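Local coordinates for aerobactin synthase IucC (Klebsiella pneumoniae, PDB 6CN7), which probably joins a second N-acetyl-N-hydroxylysine to citryl-N-acetyl-N-hydroxylysine, using ATP, to complete the siderophore aerobactin, at residues I352-P357 with L442-G447. The protein carries 5 engineered substitutions. Sequence-based numbering, arbitrary orientation.
Sequences IWRENP and LKDFQG
Near Arg354, the end of strand 350-355 runs past the irregular loop at Lys443 and Asp444, and the two backbones share no hydrogen bonds. Side chains make most of the link, with one backbone carbonyl. The Arg354 side chain leaves the strand toward the loop and is extended from CG to NE (chi3 -177°). This carries its guanidinium across to Asp444. NH1 of Arg354 forms a salt bridge with OD1 of Asp444, modelled at 2.5 Å. That length is doubtful, because OD1 is also modelled too close to CZ of Arg354. The two side chains cross at about a right angle; as modelled, the guanidinium and carboxylate planes are tilted 62° apart and not coplanar. The carbonyl O of Lys443 lies over the centre of one guanidinium face, 4.3 Å from CZ of Arg354. Further along, CG of Pro357 lies 4.3 Å from NZ of Lys443, a loose contact. That amine also makes a weak hydrogen bond to Thr429. Lys275 of the adjoining strand 272-275 brings a like charge close to Arg354, while Glu324 gives it a long, weak ion pair. The contact joins the C-terminal end of an inner strand of the large antiparallel sheet to the loop that follows strand 436-442 of the smaller mixed sheet. Its chemistry is mainly electrostatic: the Asp444 carboxylate probably offsets part of the positive charge gathered around Arg354.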
loop_
_atom_site.group_PDB
_atom_site.type_symbol
_atom_site.label_atom_id
_atom_site.label_comp_id
_atom_site.label_asym_id
_atom_site.label_seq_id
_atom_site.Cartn_x
_atom_site.Cartn_y
_atom_site.Cartn_z
ATOM N N ILE A 352 -14.645 16.933 -4.488
ATOM C CA ILE A 352 -15.094 17.941 -5.440
ATOM C C ILE A 352 -16.093 17.284 -6.379
ATOM O O ILE A 352 -15.833 16.197 -6.908
ATOM C CB ILE A 352 -13.920 18.541 -6.238
ATOM C CG1 ILE A 352 -12.962 19.276 -5.299
ATOM C CG2 ILE A 352 -14.435 19.486 -7.327
ATOM C CD1 ILE A 352 -11.661 19.695 -5.958
ATOM N N TRP A 353 -17.234 17.937 -6.580
ATOM C CA TRP A 353 -18.255 17.463 -7.504
ATOM C C TRP A 353 -18.214 18.309 -8.768
ATOM O O TRP A 353 -18.236 19.543 -8.696
ATOM C CB TRP A 353 -19.641 17.520 -6.862
ATOM C CG TRP A 353 -19.784 16.588 -5.698
ATOM C CD1 TRP A 353 -19.536 16.870 -4.385
ATOM C CD2 TRP A 353 -20.204 15.217 -5.740
ATOM N NE1 TRP A 353 -19.778 15.762 -3.608
ATOM C CE2 TRP A 353 -20.189 14.734 -4.415
ATOM C CE3 TRP A 353 -20.592 14.353 -6.769
ATOM C CZ2 TRP A 353 -20.546 13.427 -4.094
ATOM C CZ3 TRP A 353 -20.947 13.054 -6.446
ATOM C CH2 TRP A 353 -20.921 12.604 -5.121
ATOM N N ARG A 354 -18.144 17.644 -9.917
ATOM C CA ARG A 354 -18.004 18.310 -11.203
ATOM C C ARG A 354 -19.201 18.011 -12.091
ATOM O O ARG A 354 -19.840 16.960 -11.978
ATOM C CB ARG A 354 -16.731 17.874 -11.927
ATOM C CG ARG A 354 -15.483 18.611 -11.498
ATOM C CD ARG A 354 -14.354 18.295 -12.453
ATOM N NE ARG A 354 -13.098 18.925 -12.069
ATOM C CZ ARG A 354 -11.940 18.695 -12.678
ATOM N NH1 ARG A 354 -10.840 19.310 -12.266
ATOM N NH2 ARG A 354 -11.880 17.847 -13.696
ATOM N N GLU A 355 -19.482 18.949 -12.986
ATOM C CA GLU A 355 -20.588 18.824 -13.924
ATOM C C GLU A 355 -20.190 17.899 -15.069
ATOM O O GLU A 355 -19.184 18.135 -15.746
ATOM C CB GLU A 355 -20.970 20.207 -14.444
ATOM C CG GLU A 355 -22.399 20.337 -14.906
ATOM C CD GLU A 355 -22.774 21.773 -15.207
ATOM O OE1 GLU A 355 -21.946 22.669 -14.942
ATOM O OE2 GLU A 355 -23.893 22.006 -15.709
ATOM N N ASN A 356 -20.970 16.844 -15.273
ATOM C CA ASN A 356 -20.749 15.908 -16.369
ATOM C C ASN A 356 -21.261 16.514 -17.677
ATOM O O ASN A 356 -22.288 17.194 -17.681
ATOM C CB ASN A 356 -21.467 14.586 -16.079
ATOM C CG ASN A 356 -21.233 13.526 -17.145
ATOM O OD1 ASN A 356 -21.245 13.808 -18.342
ATOM N ND2 ASN A 356 -21.047 12.287 -16.706
ATOM N N PRO A 357 -20.561 16.302 -18.797
ATOM C CA PRO A 357 -21.061 16.835 -20.076
ATOM C C PRO A 357 -22.521 16.521 -20.363
ATOM O O PRO A 357 -23.222 17.366 -20.933
ATOM C CB PRO A 357 -20.129 16.173 -21.099
ATOM C CG PRO A 357 -18.843 16.036 -20.374
ATOM C CD PRO A 357 -19.197 15.756 -18.933
ATOM N N LEU A 442 -15.319 22.937 -21.584
ATOM C CA LEU A 442 -14.155 23.153 -20.737
ATOM C C LEU A 442 -14.521 22.842 -19.293
ATOM O O LEU A 442 -15.638 23.132 -18.853
ATOM C CB LEU A 442 -13.656 24.593 -20.861
ATOM C CG LEU A 442 -13.491 25.086 -22.302
ATOM C CD1 LEU A 442 -13.214 26.576 -22.325
ATOM C CD2 LEU A 442 -12.389 24.319 -23.015
ATOM N N LYS A 443 -13.578 22.245 -18.562
ATOM C CA LYS A 443 -13.865 21.759 -17.216
ATOM C C LYS A 443 -12.783 22.054 -16.184
ATOM O O LYS A 443 -13.116 22.164 -15.000
ATOM C CB LYS A 443 -14.114 20.245 -17.247
ATOM C CG LYS A 443 -13.015 19.443 -17.940
ATOM C CD LYS A 443 -13.358 17.960 -18.028
ATOM C CE LYS A 443 -14.520 17.706 -18.980
ATOM N NZ LYS A 443 -14.750 16.255 -19.233
ATOM N N ASP A 444 -11.515 22.194 -16.567
ATOM C CA ASP A 444 -10.417 22.322 -15.613
ATOM C C ASP A 444 -9.974 23.777 -15.508
ATOM O O ASP A 444 -9.350 24.319 -16.426
ATOM C CB ASP A 444 -9.252 21.419 -16.008
ATOM C CG ASP A 444 -9.516 19.962 -15.675
ATOM O OD1 ASP A 444 -9.976 19.691 -14.550
ATOM O OD2 ASP A 444 -9.281 19.085 -16.535
ATOM N N PHE A 445 -10.316 24.403 -14.385
ATOM C CA PHE A 445 -9.741 25.671 -13.967
ATOM C C PHE A 445 -9.594 25.634 -12.457
ATOM O O PHE A 445 -10.428 25.062 -11.750
ATOM C CB PHE A 445 -10.602 26.861 -14.388
ATOM C CG PHE A 445 -11.908 26.461 -14.990
ATOM C CD1 PHE A 445 -13.019 26.268 -14.189
ATOM C CD2 PHE A 445 -12.018 26.254 -16.356
ATOM C CE1 PHE A 445 -14.227 25.887 -14.735
ATOM C CE2 PHE A 445 -13.219 25.871 -16.919
ATOM C CZ PHE A 445 -14.329 25.684 -16.108
ATOM N N GLN A 446 -8.522 26.248 -11.975
ATOM C CA GLN A 446 -8.155 26.192 -10.566
ATOM C C GLN A 446 -6.689 26.581 -10.452
ATOM O O GLN A 446 -6.342 27.760 -10.572
ATOM C CB GLN A 446 -8.402 24.797 -9.984
ATOM N N GLY A 447 -5.815 25.598 -10.240
ATOM C CA GLY A 447 -4.395 25.842 -10.402
ATOM C C GLY A 447 -3.960 26.044 -11.842
ATOM O O GLY A 447 -2.820 26.463 -12.070
#